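PDB 3TOY: mandelate racemase/muconate lactonizing enzyme family protein from Bradyrhizobium sp. ORS 278, which belongs to the enolase superfamily, whose members usually join a capping domain to a modified TIM barrel that binds a divalent metal ion. Local coordinates for residues Q310-S315 against T334-F339; T302-V307 against I316-H321. All coordinates share one frame; numbering follows the deposited sequence. Where two conformers were deposited one is given.

Interaction 1 of 2, residues Q310-S315 against T334-F339; sequences QADAAS and TPTAHF. With P4C (O-acetaldehydyl-hexaethylene glycol), chain R.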
# COMPACT_ATOMS: atom_id res chain seq x y z
N GLN A 310 2.24 13.00 19.98
CA GLN A 310 2.11 12.60 18.58
C GLN A 310 3.40 12.87 17.83
O GLN A 310 3.85 12.04 17.05
CB GLN A 310 1.01 13.39 17.89
CG GLN A 310 -0.42 13.14 18.38
CD GLN A 310 -1.41 13.88 17.52
OE1 GLN A 310 -1.30 13.87 16.30
NE2 GLN A 310 -2.39 14.55 18.15
N ALA A 311 3.99 14.04 18.04
CA ALA A 311 5.22 14.39 17.31
C ALA A 311 6.39 13.50 17.69
O ALA A 311 7.21 13.12 16.83
CB ALA A 311 5.57 15.89 17.50
N ASP A 312 6.48 13.15 18.97
CA ASP A 312 7.49 12.21 19.41
C ASP A 312 7.28 10.88 18.69
O ASP A 312 8.23 10.31 18.14
CB ASP A 312 7.42 12.02 20.93
CG ASP A 312 8.48 11.08 21.45
OD1 ASP A 312 9.62 11.16 20.97
OD2 ASP A 312 8.16 10.27 22.34
N ALA A 313 6.04 10.39 18.65
CA ALA A 313 5.80 9.10 18.00
C ALA A 313 6.14 9.13 16.50
O ALA A 313 6.64 8.15 15.96
CB ALA A 313 4.35 8.67 18.18
N ALA A 314 5.86 10.24 15.85
CA ALA A 314 6.10 10.38 14.41
C ALA A 314 7.53 10.80 14.08
O ALA A 314 7.86 10.92 12.89
CB ALA A 314 5.14 11.38 13.80
N SER A 315 8.33 11.07 15.10
CA SER A 315 9.70 11.63 14.97
C SER A 315 9.73 12.93 14.16
O SER A 315 10.46 13.07 13.18
CB SER A 315 10.69 10.60 14.39
OG SER A 315 10.65 9.41 15.17
N THR A 334 8.60 19.27 25.49
CA THR A 334 8.20 18.72 24.18
C THR A 334 9.37 17.83 23.74
O THR A 334 10.48 18.33 23.54
CB THR A 334 7.98 19.84 23.17
OG1 THR A 334 6.92 20.70 23.63
CG2 THR A 334 7.64 19.30 21.73
N PRO A 335 9.13 16.51 23.64
CA PRO A 335 10.24 15.61 23.38
C PRO A 335 11.05 15.99 22.15
O PRO A 335 12.28 15.89 22.17
CB PRO A 335 9.56 14.25 23.17
CG PRO A 335 8.33 14.34 24.04
CD PRO A 335 7.87 15.78 23.85
N THR A 336 10.38 16.44 21.09
CA THR A 336 11.09 16.76 19.84
C THR A 336 11.27 18.25 19.64
O THR A 336 11.39 18.73 18.51
CB THR A 336 10.39 16.15 18.58
OG1 THR A 336 9.07 16.69 18.42
CG2 THR A 336 10.30 14.62 18.73
N ALA A 337 11.32 19.01 20.73
CA ALA A 337 11.47 20.46 20.63
C ALA A 337 12.55 20.88 19.64
O ALA A 337 13.66 20.35 19.65
CB ALA A 337 11.76 21.08 22.02
N HIS A 338 12.24 21.89 18.84
CA HIS A 338 13.13 22.31 17.76
C HIS A 338 13.41 23.81 17.96
O HIS A 338 14.34 24.17 18.70
CB HIS A 338 12.47 21.96 16.41
CG HIS A 338 13.37 22.11 15.21
ND1 HIS A 338 12.88 22.08 13.92
CD2 HIS A 338 14.71 22.28 15.10
CE1 HIS A 338 13.89 22.21 13.07
NE2 HIS A 338 15.01 22.34 13.76
N PHE A 339 12.63 24.68 17.35
CA PHE A 339 12.84 26.15 17.48
C PHE A 339 11.66 26.88 18.13
O PHE A 339 10.51 26.47 17.98
CB PHE A 339 13.02 26.79 16.10
CG PHE A 339 14.41 26.78 15.60
CD1 PHE A 339 14.77 25.91 14.58
CD2 PHE A 339 15.36 27.68 16.09
CE1 PHE A 339 16.07 25.90 14.08
CE2 PHE A 339 16.66 27.68 15.59
CZ PHE A 339 17.01 26.80 14.58
O1 P4C R . 16.33 17.55 13.22
C2 P4C R . 16.00 18.61 14.13
C3 P4C R . 17.03 18.71 15.25
O4 P4C R . 16.43 19.48 16.30
C5 P4C R . 17.28 19.72 17.42
C6 P4C R . 17.09 21.14 17.96
O7 P4C R . 17.85 22.05 17.15
C8 P4C R . 17.66 23.45 17.40
C9 P4C R . 19.04 24.13 17.42
O10 P4C R . 19.43 24.71 16.17
C11 P4C R . 20.86 24.77 15.99
C12 P4C R . 21.42 23.47 15.43
O13 P4C R . 22.17 23.68 14.22
C14 P4C R . 22.31 22.50 13.41
C15 P4C R . 21.24 22.40 12.32
O16 P4C R . 21.76 22.61 11.00
C17 P4C R . 20.77 23.02 10.04
C18 P4C R . 21.38 23.68 8.80
O19 P4C R . 21.61 25.08 9.02
C20 P4C R . 22.68 25.62 8.24
C21 P4C R . 23.16 26.95 8.82
O22 P4C R . 23.93 26.74 10.01
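D312 and T336 mark the closest backbone approach, their CA atoms 5.8 Å apart, where the last turns of helix 300-314 meet a non-regular segment. A type I beta turn from T334 to A337 folds this segment, its closing bond running from A337 N to T334 O at 3.0 Å, and it presents P335 and T336 to the helix. The helix finishes in a Schellman motif: S315 has positive phi (55°), and one of the bonds back into the last turn joins S315 N to D312 O at 3.1 Å.

T336 makes the largest single contribution, through two branches. Its methyl CG2 rests on the helix backbone, 3.8 Å from D312 CA, while its hydroxyl passes the A311 methyl, with A311 CB 3.7 Å from T336 OG1. A chi1 of 62° sets OG1 between backbone N and carbonyl carbon, and the hydroxyl is hydrogen-bonded to the carbonyl oxygen of I316. In the modified barrel of the enolase C-terminal domain, the contact thus joins the end of an outer helix to the loop entering strand 340-342.

D312 and P335 cross at about a right angle, P335 CB lying 3.8 Å from D312 CG. This touch is van der Waals only; the carboxylate's OD2 is hydrogen-bonded to N306 ND2 of the second subunit, which also packs on P335.

Farther along, H338 and F339 line a glycol pocket. The H338 ring sits between P4C C2 over one face and F339 CD1 over the other, both toward its rim, and H338 CD2 is 3.5 Å from P4C O4. F339 CZ approaches P4C O10 at 3.6 Å, while D225 of the third subunit hydrogen-bonds the same glycol.

Interaction 2 of 2, residues T302-V307 against I316-H321; sequences TGWLNV and IPMSSH. With P4C (O-acetaldehydyl-hexaethylene glycol), chain H; ACT (acetate ion), chain F.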
# COMPACT_ATOMS: atom_id res chain seq x y z
N THR A 302 -3.03 22.62 26.83
CA THR A 302 -3.58 21.29 26.98
C THR A 302 -3.47 20.53 25.63
O THR A 302 -3.02 19.37 25.59
CB THR A 302 -5.04 21.35 27.47
OG1 THR A 302 -5.06 21.96 28.79
CG2 THR A 302 -5.64 19.94 27.58
N GLY A 303 -3.89 21.19 24.56
CA GLY A 303 -3.81 20.63 23.18
C GLY A 303 -2.36 20.43 22.74
O GLY A 303 -2.01 19.38 22.14
N TRP A 304 -1.49 21.39 23.04
CA TRP A 304 -0.06 21.29 22.71
C TRP A 304 0.56 20.01 23.25
O TRP A 304 1.31 19.31 22.53
CB TRP A 304 0.72 22.50 23.25
CG TRP A 304 2.19 22.43 23.00
CD1 TRP A 304 3.08 21.65 23.62
CD2 TRP A 304 2.92 23.18 22.02
NE1 TRP A 304 4.34 21.85 23.11
CE2 TRP A 304 4.26 22.78 22.12
CE3 TRP A 304 2.57 24.13 21.06
CZ2 TRP A 304 5.26 23.31 21.31
CZ3 TRP A 304 3.55 24.65 20.25
CH2 TRP A 304 4.89 24.25 20.39
N LEU A 305 0.29 19.72 24.53
CA LEU A 305 0.88 18.54 25.17
C LEU A 305 0.47 17.22 24.48
O LEU A 305 1.27 16.28 24.38
CB LEU A 305 0.56 18.50 26.67
CG LEU A 305 1.18 19.65 27.47
CD1 LEU A 305 0.58 19.68 28.89
CD2 LEU A 305 2.72 19.61 27.54
N ASN A 306 -0.77 17.13 24.03
CA ASN A 306 -1.25 15.98 23.26
C ASN A 306 -0.41 15.86 21.98
O ASN A 306 0.13 14.80 21.66
CB ASN A 306 -2.72 16.20 22.89
CG ASN A 306 -3.38 14.98 22.21
OD1 ASN A 306 -2.91 14.42 21.19
ND2 ASN A 306 -4.55 14.61 22.74
N VAL A 307 -0.33 16.98 21.25
CA VAL A 307 0.44 17.01 19.99
C VAL A 307 1.94 16.71 20.21
O VAL A 307 2.58 16.12 19.36
CB VAL A 307 0.22 18.35 19.21
CG1 VAL A 307 1.15 18.44 17.97
CG2 VAL A 307 -1.24 18.46 18.75
N ILE A 316 8.88 13.87 14.57
CA ILE A 316 8.72 15.15 13.88
C ILE A 316 9.20 16.26 14.80
O ILE A 316 8.61 16.52 15.86
CB ILE A 316 7.26 15.39 13.48
CG1 ILE A 316 6.85 14.37 12.41
CG2 ILE A 316 7.07 16.84 12.92
CD1 ILE A 316 5.41 14.52 11.96
N PRO A 317 10.31 16.91 14.43
CA PRO A 317 10.75 18.06 15.23
C PRO A 317 9.63 19.08 15.31
O PRO A 317 9.05 19.44 14.30
CB PRO A 317 11.89 18.63 14.39
CG PRO A 317 12.46 17.40 13.69
CD PRO A 317 11.21 16.64 13.29
N MET A 318 9.38 19.58 16.52
CA MET A 318 8.23 20.45 16.78
C MET A 318 8.69 21.82 17.26
O MET A 318 9.38 21.92 18.28
CB MET A 318 7.36 19.78 17.85
CG MET A 318 6.08 20.51 18.20
SD MET A 318 5.00 19.30 19.02
CE MET A 318 3.87 20.35 19.98
N SER A 319 8.30 22.86 16.52
CA SER A 319 8.61 24.25 16.83
C SER A 319 7.32 24.97 17.23
O SER A 319 6.25 24.35 17.23
CB SER A 319 9.24 24.90 15.59
OG SER A 319 10.51 24.32 15.33
N SER A 320 7.40 26.27 17.54
CA SER A 320 6.21 27.03 17.83
C SER A 320 5.91 28.07 16.77
O SER A 320 6.79 28.52 16.03
CB SER A 320 6.35 27.71 19.21
OG SER A 320 7.54 28.50 19.25
N HIS A 321 4.63 28.45 16.68
CA HIS A 321 4.25 29.59 15.88
C HIS A 321 3.84 30.76 16.77
O HIS A 321 2.82 30.68 17.47
CB HIS A 321 3.06 29.27 15.00
CG HIS A 321 2.66 30.43 14.14
ND1 HIS A 321 1.39 30.97 14.15
CD2 HIS A 321 3.37 31.16 13.24
CE1 HIS A 321 1.34 31.98 13.30
NE2 HIS A 321 2.52 32.11 12.73
O1 P4C H . 3.35 14.53 26.28
C2 P4C H . 3.67 15.90 26.57
C3 P4C H . 4.66 16.00 27.73
O4 P4C H . 3.96 16.06 28.98
C5 P4C H . 4.63 16.91 29.93
C6 P4C H . 3.98 16.85 31.31
O7 P4C H . 2.75 17.58 31.31
C8 P4C H . 1.84 17.25 32.37
C9 P4C H . 0.48 17.84 32.01
O10 P4C H . -0.44 16.78 31.69
C11 P4C H . -1.56 17.21 30.91
C12 P4C H . -2.31 15.99 30.39
O13 P4C H . -1.62 15.38 29.30
C14 P4C H . -2.44 14.43 28.62
C15 P4C H . -1.60 13.62 27.63
O16 P4C H . -1.53 14.30 26.37
C ACT F . 2.73 34.19 9.72
O ACT F . 3.12 34.22 10.92
OXT ACT F . 3.41 33.51 8.93
CH3 ACT F . 1.50 34.92 9.26
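W304 and S320 have CA atoms 9.8 Å apart, and V307 and M318 9.1 Å, so the two backbones stay apart, and side chains from segment 302-307 of helix 300-314 bridge the gap to side chains and one carbonyl of 316-321. The central motif is a Met-aromatic contact; in this modified TIM barrel, 316-321 probably takes a strand's place in the wall, since its backbone bonds to I291 on strand 290-291 and to F339, just before strand 340-342.

M318 and W304 reach toward each other from opposite directions. With CG anti to the backbone N (chi1 -177°) and an extended chain beyond it, M318 lays its terminal methyl over one indole face. CE is 3.5 Å from the centroid of the five-membered ring and 21° off the normal, a CH-pi contact; SD sits obliquely to the six-membered ring. V307 CG1 meets the same methyl at 3.9 Å from M318 CE. At the far end of the indole, W304 CH2 comes within 3.4 Å of S319 O, while the W304 NE1 end is held by T334 OG1.

On another side of the helix, L305 CD1 packs on P4C C9 at 3.6 Å. H321 NE2 donates to acetate O at 2.8 Å, nearly straight (172°) and in the imidazole plane.

Overall arrangement
Both contacts use helix 300-314, and their centres lie about 7 Å apart, but their depths differ. Interaction 2 is buried throughout and rests mainly on aromatic, sulfur and aliphatic surfaces, with a serine side chain and a backbone carbonyl at the indole's end. Interaction 1, its centre about 16 Å from the chain centre, against about 10 Å, includes an exposed proline and smaller, partly polar side chains beside the second subunit. The segments alternate along the chain, and 316-321 is backbone-bonded to 334-339 through M318, bonded to T336 and H338, and S320, bonded to F339. So the segment that meets the helix in interaction 2 is also hydrogen-bonded to the turn of interaction 1, at T336. H338 also packs against P317 and S319.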